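Local coordinates for protein nodulation fucosyltransferase (PDB 2HLH) that is a nodulation protein of the NodZ family, a glycosyltransferase built on the two-domain GT-B fold, at residues A[58-63]-A[149-154]; A[38-43]-A[51-56]; A[298-303]-A[312-317]; A[168-173]-A[211-216]. All coordinates share one frame; numbering follows the deposited sequence. Where two conformers were deposited one is given.

Contact 1 of 4, residues A[58-63]-A[149-154]; sequences FEPVED and KLRSEI. With PO4 (phosphate ion), chain C.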
loop_
_atom_site.group_PDB
_atom_site.type_symbol
_atom_site.label_atom_id
_atom_site.label_comp_id
_atom_site.label_asym_id
_atom_site.label_seq_id
_atom_site.Cartn_x
_atom_site.Cartn_y
_atom_site.Cartn_z
ATOM N N PHE A 58 10.243 -1.582 7.342
ATOM C CA PHE A 58 11.126 -2.025 6.287
ATOM C C PHE A 58 12.601 -1.854 6.610
ATOM O O PHE A 58 12.982 -1.003 7.411
ATOM C CB PHE A 58 10.804 -1.256 4.997
ATOM C CG PHE A 58 9.425 -1.552 4.470
ATOM C CD1 PHE A 58 9.190 -2.652 3.625
ATOM C CD2 PHE A 58 8.358 -0.753 4.849
ATOM C CE1 PHE A 58 7.882 -2.939 3.187
ATOM C CE2 PHE A 58 7.072 -1.017 4.398
ATOM C CZ PHE A 58 6.850 -2.130 3.577
ATOM N N GLU A 59 13.429 -2.685 5.983
ATOM C CA GLU A 59 14.875 -2.642 6.177
ATOM C C GLU A 59 15.462 -1.403 5.471
ATOM O O GLU A 59 14.843 -0.860 4.572
ATOM C CB GLU A 59 15.513 -3.927 5.668
ATOM C CG GLU A 59 15.077 -5.169 6.440
ATOM C CD GLU A 59 15.798 -6.449 6.048
ATOM O OE1 GLU A 59 16.455 -6.446 4.964
ATOM O OE2 GLU A 59 15.685 -7.441 6.840
ATOM N N PRO A 60 16.663 -0.972 5.868
ATOM C CA PRO A 60 17.296 0.161 5.187
ATOM C C PRO A 60 17.458 -0.046 3.708
ATOM O O PRO A 60 17.777 -1.148 3.259
ATOM C CB PRO A 60 18.676 0.199 5.814
ATOM C CG PRO A 60 18.473 -0.403 7.166
ATOM C CD PRO A 60 17.549 -1.513 6.917
ATOM N N VAL A 61 17.210 1.005 2.948
ATOM C CA VAL A 61 17.367 0.946 1.504
ATOM C C VAL A 61 17.992 2.265 1.019
ATOM O O VAL A 61 17.518 3.334 1.389
ATOM C CB VAL A 61 16.029 0.625 0.830
ATOM C CG1 VAL A 61 14.905 1.547 1.232
ATOM C CG2 VAL A 61 16.159 0.570 -0.710
ATOM N N GLU A 62 19.027 2.172 0.193
ATOM C CA GLU A 62 19.724 3.366 -0.289
ATOM C C GLU A 62 19.644 3.538 -1.801
ATOM O O GLU A 62 20.069 4.570 -2.314
ATOM C CB GLU A 62 21.179 3.321 0.131
ATOM C CG GLU A 62 21.371 3.303 1.656
ATOM C CD GLU A 62 21.262 1.895 2.258
ATOM O OE1 GLU A 62 21.815 0.953 1.664
ATOM O OE2 GLU A 62 20.652 1.745 3.350
ATOM N N ASP A 63 19.097 2.548 -2.491
ATOM C CA ASP A 63 18.876 2.625 -3.920
ATOM C C ASP A 63 17.690 1.761 -4.262
ATOM O O ASP A 63 17.622 0.614 -3.820
ATOM C CB ASP A 63 20.114 2.123 -4.672
ATOM C CG ASP A 63 19.981 2.228 -6.204
ATOM O OD1 ASP A 63 19.466 1.292 -6.828
ATOM O OD2 ASP A 63 20.471 3.230 -6.794
ATOM N N LYS A 149 12.320 -4.283 1.468
ATOM C CA LYS A 149 12.281 -5.569 2.135
ATOM C C LYS A 149 11.684 -5.367 3.541
ATOM O O LYS A 149 12.176 -4.547 4.326
ATOM C CB LYS A 149 13.684 -6.141 2.215
ATOM C CG LYS A 149 13.773 -7.512 2.686
ATOM C CD LYS A 149 15.151 -8.179 2.347
ATOM C CE LYS A 149 15.127 -9.673 2.652
ATOM N NZ LYS A 149 16.342 -10.370 2.099
ATOM N N LEU A 150 10.625 -6.125 3.841
ATOM C CA LEU A 150 10.012 -6.071 5.162
ATOM C C LEU A 150 11.046 -6.434 6.193
ATOM O O LEU A 150 11.913 -7.297 5.960
ATOM C CB LEU A 150 8.870 -7.097 5.252
ATOM C CG LEU A 150 7.595 -6.682 4.502
ATOM C CD1 LEU A 150 6.665 -7.872 4.372
ATOM C CD2 LEU A 150 6.953 -5.517 5.187
ATOM N N ARG A 151 10.900 -5.863 7.378
ATOM C CA ARG A 151 11.701 -6.295 8.517
ATOM C C ARG A 151 11.512 -7.782 8.764
ATOM O O ARG A 151 10.405 -8.333 8.627
ATOM C CB ARG A 151 11.335 -5.491 9.782
ATOM C CG ARG A 151 11.754 -4.060 9.744
ATOM C CD ARG A 151 13.195 -3.888 10.080
ATOM N NE ARG A 151 13.643 -2.514 10.017
ATOM C CZ ARG A 151 14.916 -2.126 10.117
ATOM N NH1 ARG A 151 15.929 -3.019 10.259
ATOM N NH2 ARG A 151 15.199 -0.860 10.064
ATOM N N SER A 152 12.605 -8.428 9.209
ATOM C CA SER A 152 12.628 -9.885 9.399
ATOM C C SER A 152 11.528 -10.420 10.288
ATOM O O SER A 152 11.029 -11.491 10.042
ATOM C CB SER A 152 13.984 -10.358 9.940
ATOM O OG SER A 152 14.242 -9.851 11.230
ATOM N N GLU A 153 11.160 -9.693 11.334
ATOM C CA GLU A 153 10.093 -10.148 12.234
ATOM C C GLU A 153 8.750 -10.280 11.495
ATOM O O GLU A 153 7.946 -11.188 11.738
ATOM C CB GLU A 153 10.017 -9.167 13.436
ATOM C CG GLU A 153 8.894 -9.471 14.445
ATOM N N ILE A 154 8.511 -9.371 10.565
ATOM C CA ILE A 154 7.299 -9.419 9.737
ATOM C C ILE A 154 7.409 -10.526 8.680
ATOM O O ILE A 154 6.471 -11.298 8.500
ATOM C CB ILE A 154 6.991 -8.034 9.073
ATOM C CG1 ILE A 154 7.071 -6.906 10.123
ATOM C CG2 ILE A 154 5.661 -8.085 8.382
ATOM C CD1 ILE A 154 6.915 -5.515 9.601
HETATM P P PO4 C . 16.041 -6.946 10.405
HETATM O O1 PO4 C . 15.651 -7.869 11.523
HETATM O O2 PO4 C . 17.346 -7.416 9.830
HETATM O O3 PO4 C . 15.075 -7.003 9.184
HETATM O O4 PO4 C . 16.183 -5.580 10.961
HETATM O O HOH W 1 14.054 -2.248 2.266
#
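The guanidinium of Arg-151 has the CA of Glu-59 over the centre of one face, while at its edge, near the plane, NH1 donates to phosphate O4 (2.7 Å). The ring of Phe-58 receives the carbonyl O of Lys-149 at its edge; Phe-54 meets the same ring with planes only about 20° apart. The setting is a single beta bridge, Phe-58 with Leu-150, that ties the loop after helix 54-57 to the chain entering helix 152-166; a phosphate ion, probably from the crystallisation liquor, lies at that helix's N terminus. Glu-59 N donates to Lys-149 O at 2.8 Å. CD2 of Leu-150 comes obliquely to CE1 of Phe-58 at 3.4 Å.

Arg-151 holds the N-cap position, and a bend at its second torsion (chi2 -81°) folds the chain back over the 58-60 loop; NE is held by the carbonyl of Pro-55. Ser-152 N gives phosphate O3 a bond of 2.9 Å, a helix-end donor that suits an anion. Glu-59, extended beyond CG, runs alongside the aliphatic part of Lys-149, but its OE2 is salt-bridged to Arg-155 and lies 2.5 Å from phosphate O3, so close that an acid group probably carries a proton. A water bridges the two backbones, donating to Glu-59 O at 2.8 Å and accepting from Lys-149 N.

Contact 2 of 4, residues A[38-43]-A[51-56]; sequences IDWRGS and SNAFPA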
loop_
_atom_site.group_PDB
_atom_site.type_symbol
_atom_site.label_atom_id
_atom_site.label_comp_id
_atom_site.label_asym_id
_atom_site.label_seq_id
_atom_site.Cartn_x
_atom_site.Cartn_y
_atom_site.Cartn_z
ATOM N N ILE A 38 11.961 8.920 1.500
ATOM C CA ILE A 38 10.748 8.306 2.021
ATOM C C ILE A 38 10.542 8.885 3.417
ATOM O O ILE A 38 11.320 8.637 4.334
ATOM C CB ILE A 38 10.830 6.787 2.088
ATOM C CG1 ILE A 38 11.369 6.239 0.749
ATOM C CG2 ILE A 38 9.451 6.243 2.517
ATOM C CD1 ILE A 38 11.556 4.717 0.658
ATOM N N ASP A 39 9.492 9.683 3.538
ATOM C CA ASP A 39 9.169 10.428 4.765
ATOM C C ASP A 39 7.840 10.024 5.330
ATOM O O ASP A 39 6.790 10.578 4.984
ATOM C CB ASP A 39 9.184 11.936 4.478
ATOM C CG ASP A 39 8.917 12.754 5.720
ATOM O OD1 ASP A 39 8.817 12.185 6.855
ATOM O OD2 ASP A 39 8.812 13.978 5.551
ATOM N N TRP A 40 7.865 9.044 6.234
ATOM C CA TRP A 40 6.663 8.566 6.856
ATOM C C TRP A 40 6.571 9.036 8.304
ATOM O O TRP A 40 5.995 8.361 9.136
ATOM C CB TRP A 40 6.569 7.042 6.763
ATOM C CG TRP A 40 6.367 6.482 5.355
ATOM C CD1 TRP A 40 6.194 7.154 4.185
ATOM C CD2 TRP A 40 6.245 5.091 5.044
ATOM N NE1 TRP A 40 6.003 6.242 3.139
ATOM C CE2 TRP A 40 6.026 4.976 3.657
ATOM C CE3 TRP A 40 6.324 3.927 5.820
ATOM C CZ2 TRP A 40 5.945 3.738 3.019
ATOM C CZ3 TRP A 40 6.195 2.704 5.191
ATOM C CH2 TRP A 40 6.005 2.618 3.816
ATOM N N ARG A 41 7.109 10.232 8.595
ATOM C CA ARG A 41 6.882 10.824 9.885
ATOM C C ARG A 41 5.399 11.084 10.007
ATOM O O ARG A 41 4.757 11.552 9.054
ATOM C CB ARG A 41 7.654 12.142 10.026
ATOM C CG ARG A 41 9.170 11.954 10.130
ATOM C CD ARG A 41 9.928 13.271 10.193
ATOM N NE ARG A 41 9.790 13.965 8.933
ATOM C CZ ARG A 41 10.354 15.124 8.646
ATOM N NH1 ARG A 41 11.099 15.740 9.562
ATOM N NH2 ARG A 41 10.130 15.679 7.449
ATOM N N GLY A 42 4.860 10.811 11.177
ATOM C CA GLY A 42 3.457 11.070 11.481
ATOM C C GLY A 42 2.535 9.969 11.038
ATOM O O GLY A 42 1.324 10.142 11.027
ATOM N N SER A 43 3.099 8.825 10.683
ATOM C CA SER A 43 2.305 7.631 10.360
ATOM C C SER A 43 1.227 7.304 11.349
ATOM O O SER A 43 1.406 7.357 12.600
ATOM C CB SER A 43 3.209 6.383 10.200
ATOM O OG SER A 43 2.428 5.197 10.042
ATOM N N SER A 51 9.185 10.648 14.272
ATOM C CA SER A 51 9.900 9.437 13.948
ATOM C C SER A 51 9.493 8.973 12.549
ATOM O O SER A 51 8.313 8.819 12.250
ATOM C CB SER A 51 9.608 8.394 15.044
ATOM O OG SER A 51 10.171 7.163 14.718
ATOM N N ASN A 52 10.466 8.775 11.656
ATOM C CA ASN A 52 10.156 8.239 10.331
ATOM C C ASN A 52 9.733 6.790 10.491
ATOM O O ASN A 52 10.503 5.935 10.967
ATOM C CB ASN A 52 11.380 8.381 9.422
ATOM C CG ASN A 52 11.074 8.184 7.969
ATOM O OD1 ASN A 52 10.027 7.656 7.592
ATOM N ND2 ASN A 52 12.009 8.596 7.127
ATOM N N ALA A 53 8.496 6.512 10.138
ATOM C CA ALA A 53 7.970 5.160 10.329
ATOM C C ALA A 53 8.561 4.125 9.363
ATOM O O ALA A 53 8.385 2.929 9.584
ATOM C CB ALA A 53 6.458 5.192 10.106
ATOM N N PHE A 54 9.175 4.545 8.259
ATOM C CA PHE A 54 9.590 3.566 7.248
ATOM C C PHE A 54 10.492 2.477 7.831
ATOM O O PHE A 54 10.216 1.284 7.634
ATOM C CB PHE A 54 10.182 4.219 5.989
ATOM C CG PHE A 54 10.586 3.235 4.910
ATOM C CD1 PHE A 54 9.699 2.811 3.955
ATOM C CD2 PHE A 54 11.877 2.730 4.851
ATOM C CE1 PHE A 54 10.107 1.931 2.964
ATOM C CE2 PHE A 54 12.250 1.823 3.876
ATOM C CZ PHE A 54 11.359 1.432 2.933
ATOM N N PRO A 55 11.564 2.855 8.568
ATOM C CA PRO A 55 12.402 1.818 9.162
ATOM C C PRO A 55 11.802 0.920 10.239
ATOM O O PRO A 55 12.411 -0.079 10.590
ATOM C CB PRO A 55 13.568 2.608 9.768
ATOM C CG PRO A 55 13.607 3.857 9.052
ATOM C CD PRO A 55 12.168 4.195 8.787
ATOM N N ALA A 56 10.641 1.274 10.766
ATOM C CA ALA A 56 9.944 0.449 11.737
ATOM C C ALA A 56 9.384 -0.818 11.082
ATOM O O ALA A 56 9.154 -1.829 11.750
ATOM C CB ALA A 56 8.820 1.243 12.304
HETATM O O HOH W 2 5.766 9.000 13.073
#
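Asn-52 OD1 is gripped by two backbone amides that reach it from opposite faces of its carbonyl plane: Trp-40 N at 2.9 Å across the contact, and Phe-54 N in a longer capping bond. Asn-52 ND2 donates in plane to Ile-38 O (2.9 Å, 165°) and also to Asp-72 O, and with CG set opposite the backbone N (chi1 -166°) the group is fixed in rotation at both its oxygen and its nitrogen. Beside it Ala-53 N makes a weak bond to Trp-40 O, and Ala-53 CB sits tightly on Ser-43 CB, 3.5 Å away.

Phe-54 turns its edge to the face of Trp-40 in a T-shaped pair, centroids 5.1 Å apart and planes at 70°, while CD1 of Ile-38 lies over a face of the phenyl ring as a CH-pi contact. Arg-41 clasps Asp-39 side-on, NE to OD1 and NH2 to OD2, while its NH1 bonds Asn-76; Arg-10 shares this carboxylate, and Asp-39 OD1 takes Arg-41 N as well, an Asx turn. The Asn-52 cap thus ties the end of strand 35-39 to the short helix 54-57 in the N-terminal, Rossmann-like half expected of the GT-B fold.

Contact 3 of 4, residues A[298-303]-A[312-317]; sequences PRIIEF and TMIDNP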
loop_
_atom_site.group_PDB
_atom_site.type_symbol
_atom_site.label_atom_id
_atom_site.label_comp_id
_atom_site.label_asym_id
_atom_site.label_seq_id
_atom_site.Cartn_x
_atom_site.Cartn_y
_atom_site.Cartn_z
ATOM N N PRO A 298 -3.400 -14.596 -9.947
ATOM C CA PRO A 298 -3.954 -14.968 -11.235
ATOM C C PRO A 298 -5.414 -14.556 -11.530
ATOM O O PRO A 298 -5.733 -14.301 -12.652
ATOM C CB PRO A 298 -3.879 -16.501 -11.218
ATOM C CG PRO A 298 -2.860 -16.841 -10.209
ATOM C CD PRO A 298 -2.840 -15.753 -9.220
ATOM N N ARG A 299 -6.260 -14.519 -10.510
ATOM C CA ARG A 299 -7.676 -14.259 -10.667
ATOM C C ARG A 299 -8.171 -13.310 -9.579
ATOM O O ARG A 299 -7.908 -13.507 -8.413
ATOM C CB ARG A 299 -8.458 -15.576 -10.651
ATOM C CG ARG A 299 -8.209 -16.369 -11.953
ATOM C CD ARG A 299 -9.168 -17.568 -12.187
ATOM N NE ARG A 299 -8.888 -18.636 -11.265
ATOM C CZ ARG A 299 -9.254 -19.905 -11.417
ATOM N NH1 ARG A 299 -10.008 -20.293 -12.420
ATOM N NH2 ARG A 299 -8.919 -20.769 -10.477
ATOM N N ILE A 300 -8.858 -12.247 -10.003
ATOM C CA ILE A 300 -9.448 -11.287 -9.102
ATOM C C ILE A 300 -10.946 -11.286 -9.298
ATOM O O ILE A 300 -11.401 -11.231 -10.418
ATOM C CB ILE A 300 -8.847 -9.873 -9.349
ATOM C CG1 ILE A 300 -7.339 -9.875 -9.053
ATOM C CG2 ILE A 300 -9.498 -8.861 -8.478
ATOM C CD1 ILE A 300 -6.427 -10.048 -10.286
ATOM N N ILE A 301 -11.696 -11.376 -8.206
ATOM C CA ILE A 301 -13.153 -11.237 -8.230
ATOM C C ILE A 301 -13.504 -9.940 -7.472
ATOM O O ILE A 301 -13.077 -9.743 -6.311
ATOM C CB ILE A 301 -13.832 -12.473 -7.591
ATOM C CG1 ILE A 301 -13.658 -13.677 -8.529
ATOM C CG2 ILE A 301 -15.348 -12.230 -7.302
ATOM C CD1 ILE A 301 -14.115 -15.010 -7.973
ATOM N N GLU A 302 -14.272 -9.082 -8.152
ATOM C CA GLU A 302 -14.659 -7.706 -7.723
ATOM C C GLU A 302 -16.204 -7.650 -7.832
ATOM O O GLU A 302 -16.791 -8.260 -8.747
ATOM C CB GLU A 302 -13.922 -6.687 -8.592
ATOM C CG GLU A 302 -12.398 -6.533 -8.457
ATOM C CD GLU A 302 -11.710 -5.459 -9.307
ATOM O OE1 GLU A 302 -12.330 -4.702 -10.110
ATOM O OE2 GLU A 302 -10.449 -5.343 -9.234
ATOM N N PHE A 303 -16.878 -6.988 -6.876
ATOM C CA PHE A 303 -18.242 -6.531 -7.114
ATOM C C PHE A 303 -18.114 -5.257 -7.936
ATOM O O PHE A 303 -17.162 -4.497 -7.741
ATOM N N THR A 312 -17.738 -9.788 -11.036
ATOM C CA THR A 312 -16.968 -10.017 -12.232
ATOM C C THR A 312 -15.595 -10.559 -11.869
ATOM O O THR A 312 -15.180 -10.504 -10.695
ATOM C CB THR A 312 -16.831 -8.775 -13.064
ATOM O OG1 THR A 312 -16.275 -9.141 -14.340
ATOM C CG2 THR A 312 -15.969 -7.750 -12.392
ATOM N N MET A 313 -14.895 -11.079 -12.869
ATOM C CA MET A 313 -13.636 -11.748 -12.597
ATOM C C MET A 313 -12.635 -11.269 -13.603
ATOM O O MET A 313 -12.951 -11.136 -14.773
ATOM C CB MET A 313 -13.885 -13.262 -12.668
ATOM C CG MET A 313 -12.896 -14.154 -11.940
ATOM S SD MET A 313 -11.508 -14.544 -12.995
ATOM C CE MET A 313 -12.221 -15.759 -14.102
ATOM N N ILE A 314 -11.448 -10.929 -13.125
ATOM C CA ILE A 314 -10.363 -10.497 -13.957
ATOM C C ILE A 314 -9.259 -11.555 -13.947
ATOM O O ILE A 314 -8.787 -11.949 -12.862
ATOM C CB ILE A 314 -9.742 -9.187 -13.446
ATOM C CG1 ILE A 314 -10.803 -8.106 -13.256
ATOM C CG2 ILE A 314 -8.686 -8.721 -14.406
ATOM C CD1 ILE A 314 -10.576 -7.283 -12.035
ATOM N N ASP A 315 -8.860 -11.971 -15.153
ATOM C CA ASP A 315 -7.816 -12.960 -15.388
ATOM C C ASP A 315 -6.499 -12.185 -15.507
ATOM O O ASP A 315 -6.413 -11.241 -16.281
ATOM C CB ASP A 315 -8.093 -13.760 -16.686
ATOM C CG ASP A 315 -9.182 -14.823 -16.509
ATOM O OD1 ASP A 315 -9.187 -15.513 -15.468
ATOM O OD2 ASP A 315 -10.037 -14.987 -17.400
ATOM N N ASN A 316 -5.493 -12.561 -14.714
ATOM C CA ASN A 316 -4.221 -11.806 -14.642
ATOM C C ASN A 316 -2.968 -12.637 -14.798
ATOM O O ASN A 316 -2.378 -13.065 -13.810
ATOM C CB ASN A 316 -4.149 -11.102 -13.309
ATOM C CG ASN A 316 -2.829 -10.346 -13.078
ATOM O OD1 ASN A 316 -2.279 -9.757 -13.980
ATOM N ND2 ASN A 316 -2.371 -10.324 -11.823
ATOM N N PRO A 317 -2.508 -12.846 -16.020
ATOM C CA PRO A 317 -3.136 -12.473 -17.292
ATOM C C PRO A 317 -3.842 -13.654 -17.951
ATOM O O PRO A 317 -3.273 -14.301 -18.808
ATOM C CB PRO A 317 -1.959 -11.992 -18.138
ATOM C CG PRO A 317 -0.781 -12.721 -17.589
ATOM C CD PRO A 317 -1.086 -12.962 -16.137
#
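Arg-299 and Asp-315 lie side by side and point the same way, on the sheet face they share with Ile-301 and Met-313. Their flat ends are turned 31° against each other, yet the charged atoms do not meet, Arg-299 NE standing 5.2 Å from Asp-315 OD1; what touches the carboxylate is the aliphatic CG of the arginine, at 3.7 Å. The guanidinium is spoken for by Ser-212 O and by a cation-pi contact with Tyr-213. Met-313 slants across both Arg-299 and Ile-301, but this side chain was modelled in two conformers, and the approach of its SD to Arg-299 CD is tentative.

These residues belong to a beta hairpin, strands 299-303 and 311-315, whose second arm is the outermost strand at one side of the mixed sheet in the C-terminal half of the GT-B fold. The two short strands run antiparallel at 154°. Ile-300 and Ile-314 form a hydrogen-bonded pair, Ile-314 N to Ile-300 O at 2.7 Å and Ile-300 N to Ile-314 O at 2.9 Å; the next such pair is Glu-302 with Thr-312.

On the opposite face Ile-314 crosses Ile-300 obliquely, CD1 to CG2 at 4.0 Å, and the same methyl reaches the carboxylate of Glu-302, 3.4 Å from OE2. That oxygen is salt-bridged to Arg-282. Ile-300 has an unusual second torsion (chi2 97°), which swings CD1 along the strand to the CB of Asn-316, 3.9 Å off; the backbone N of Asn-316 bonds Pro-298 O.

Contact 4 of 4, residues A[168-173]-A[211-216]; sequences GHSIIG and LSYPKP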
loop_
_atom_site.group_PDB
_atom_site.type_symbol
_atom_site.label_atom_id
_atom_site.label_comp_id
_atom_site.label_asym_id
_atom_site.label_seq_id
_atom_site.Cartn_x
_atom_site.Cartn_y
_atom_site.Cartn_z
ATOM N N GLY A 168 1.175 -26.253 -0.436
ATOM C CA GLY A 168 0.412 -27.394 -0.861
ATOM C C GLY A 168 -1.068 -27.162 -1.165
ATOM O O GLY A 168 -1.804 -28.127 -1.383
ATOM N N HIS A 169 -1.508 -25.904 -1.192
ATOM C CA HIS A 169 -2.914 -25.566 -1.300
ATOM C C HIS A 169 -3.106 -24.413 -2.258
ATOM O O HIS A 169 -2.165 -23.646 -2.556
ATOM C CB HIS A 169 -3.501 -25.162 0.078
ATOM C CG HIS A 169 -3.524 -26.297 1.053
ATOM N ND1 HIS A 169 -2.565 -26.464 2.022
ATOM C CD2 HIS A 169 -4.377 -27.335 1.197
ATOM C CE1 HIS A 169 -2.779 -27.600 2.670
ATOM N NE2 HIS A 169 -3.878 -28.142 2.199
ATOM N N SER A 170 -4.355 -24.285 -2.710
ATOM C CA SER A 170 -4.763 -23.137 -3.497
ATOM C C SER A 170 -5.657 -22.288 -2.594
ATOM O O SER A 170 -6.713 -22.733 -2.119
ATOM C CB SER A 170 -5.490 -23.568 -4.786
ATOM O OG SER A 170 -4.687 -24.366 -5.660
ATOM N N ILE A 171 -5.219 -21.068 -2.331
ATOM C CA ILE A 171 -5.884 -20.232 -1.346
ATOM C C ILE A 171 -6.699 -19.174 -2.081
ATOM O O ILE A 171 -6.228 -18.487 -3.019
ATOM C CB ILE A 171 -4.838 -19.555 -0.420
ATOM C CG1 ILE A 171 -3.931 -20.622 0.211
ATOM C CG2 ILE A 171 -5.487 -18.654 0.611
ATOM C CD1 ILE A 171 -4.623 -21.614 1.051
ATOM N N ILE A 172 -7.932 -19.039 -1.629
ATOM C CA ILE A 172 -8.811 -17.936 -2.015
ATOM C C ILE A 172 -8.739 -16.922 -0.892
ATOM O O ILE A 172 -9.139 -17.191 0.249
ATOM C CB ILE A 172 -10.271 -18.426 -2.196
ATOM C CG1 ILE A 172 -10.325 -19.488 -3.289
ATOM C CG2 ILE A 172 -11.217 -17.254 -2.424
ATOM C CD1 ILE A 172 -11.579 -20.313 -3.299
ATOM N N GLY A 173 -8.168 -15.761 -1.228
ATOM C CA GLY A 173 -8.071 -14.620 -0.347
ATOM C C GLY A 173 -9.307 -13.762 -0.446
ATOM O O GLY A 173 -9.854 -13.575 -1.507
ATOM N N LEU A 211 -14.703 -22.307 -9.095
ATOM C CA LEU A 211 -13.632 -22.338 -10.089
ATOM C C LEU A 211 -12.712 -23.531 -9.841
ATOM O O LEU A 211 -12.727 -24.115 -8.766
ATOM C CB LEU A 211 -12.797 -21.065 -9.996
ATOM C CG LEU A 211 -13.572 -19.771 -10.228
ATOM C CD1 LEU A 211 -12.698 -18.583 -9.972
ATOM C CD2 LEU A 211 -14.089 -19.735 -11.647
ATOM N N SER A 212 -11.877 -23.871 -10.818
ATOM C CA SER A 212 -11.026 -25.027 -10.654
ATOM C C SER A 212 -9.621 -24.571 -10.189
ATOM O O SER A 212 -9.127 -23.499 -10.568
ATOM C CB SER A 212 -11.046 -25.905 -11.918
ATOM O OG SER A 212 -9.763 -25.998 -12.486
ATOM N N TYR A 213 -9.040 -25.363 -9.290
ATOM C CA TYR A 213 -7.738 -25.091 -8.697
ATOM C C TYR A 213 -6.885 -26.339 -8.747
ATOM O O TYR A 213 -7.429 -27.436 -8.759
ATOM C CB TYR A 213 -7.888 -24.643 -7.250
ATOM C CG TYR A 213 -8.650 -23.345 -7.118
ATOM C CD1 TYR A 213 -8.002 -22.116 -7.187
ATOM C CD2 TYR A 213 -10.037 -23.353 -6.981
ATOM C CE1 TYR A 213 -8.715 -20.924 -7.090
ATOM C CE2 TYR A 213 -10.765 -22.162 -6.885
ATOM C CZ TYR A 213 -10.107 -20.948 -6.936
ATOM O OH TYR A 213 -10.834 -19.737 -6.891
ATOM N N PRO A 214 -5.564 -26.186 -8.801
ATOM C CA PRO A 214 -4.679 -27.350 -8.885
ATOM C C PRO A 214 -4.463 -28.073 -7.562
ATOM O O PRO A 214 -4.085 -29.235 -7.564
ATOM C CB PRO A 214 -3.377 -26.752 -9.397
ATOM C CG PRO A 214 -3.402 -25.376 -8.915
ATOM C CD PRO A 214 -4.815 -24.938 -8.945
ATOM N N LYS A 215 -4.714 -27.394 -6.446
ATOM C CA LYS A 215 -4.452 -27.956 -5.120
ATOM C C LYS A 215 -5.664 -27.753 -4.208
ATOM O O LYS A 215 -6.572 -26.961 -4.522
ATOM C CB LYS A 215 -3.193 -27.309 -4.517
ATOM C CG LYS A 215 -1.930 -27.512 -5.334
ATOM C CD LYS A 215 -0.741 -26.719 -4.732
ATOM C CE LYS A 215 -0.803 -25.183 -4.984
ATOM N NZ LYS A 215 -0.374 -24.724 -6.341
ATOM N N PRO A 216 -5.715 -28.484 -3.092
ATOM C CA PRO A 216 -6.876 -28.324 -2.216
ATOM C C PRO A 216 -7.054 -26.888 -1.723
ATOM O O PRO A 216 -6.062 -26.197 -1.422
ATOM C CB PRO A 216 -6.596 -29.291 -1.060
ATOM C CG PRO A 216 -5.615 -30.242 -1.611
ATOM C CD PRO A 216 -4.787 -29.511 -2.597
HETATM O O HOH W 3 -3.014 -22.713 -6.845
#
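One backbone bond pins the two segments, Ser-170 N to Pro-216 O (2.9 Å), with the donor 43° out of the carbonyl plane. Pro-216 O also lies at the edge of the His-169 ring, 3.3 Å from His-169 CD2, and the imidazole crosses the proline at about a right angle. Ser-170 answers with its side chain: its hydroxyl, OG beside the backbone N (chi1 -61°), accepts from Lys-215 N at 3.1 Å and also meets a water at 2.6 Å.

The contact joins the start of the first strand of a beta-alpha-beta crossover to the loop leading into the second: strand 170-176, helix 194-210 and strand 217-223 follow one another, and the two strands lie parallel and adjacent in the C-terminal sheet. Here Tyr-213 stands across Ile-172 at about a right angle, its OH 3.6 Å from Ile-172 CG1, while that hydroxyl bonds Ala-208 O and Thr-279 OG1 and so is anchored to both helix and sheet. Lys-215 curls over residues 168-169, bent at chi3 and chi4, which brings CE to 3.2 Å from the carbonyl O of His-169 and lets NZ reach the Ser-170 water in a weak bond.

In the fold
From the N terminus, contact 2 comes first, closing the short loop between strand 35-39 and helix 54-57. Contact 1 follows at once and spans much more chain, bringing the loop beyond that helix to the start of helix 152-166. Contact 4 then closes the crossover from strand 170-176 through helix 194-210, and contact 3 closes the C-terminal hairpin. All four are in series; none nests within or crosses another. They fall into two touching pairs: contacts 1 and 2 share aromatic packing beside the first sheet, whereas contacts 3 and 4 meet beside the second, where Arg-299 reaches loop 211-216. Contacts 2 and 3 lie on opposite sides of the chain's centre, their centres about 33 Å apart.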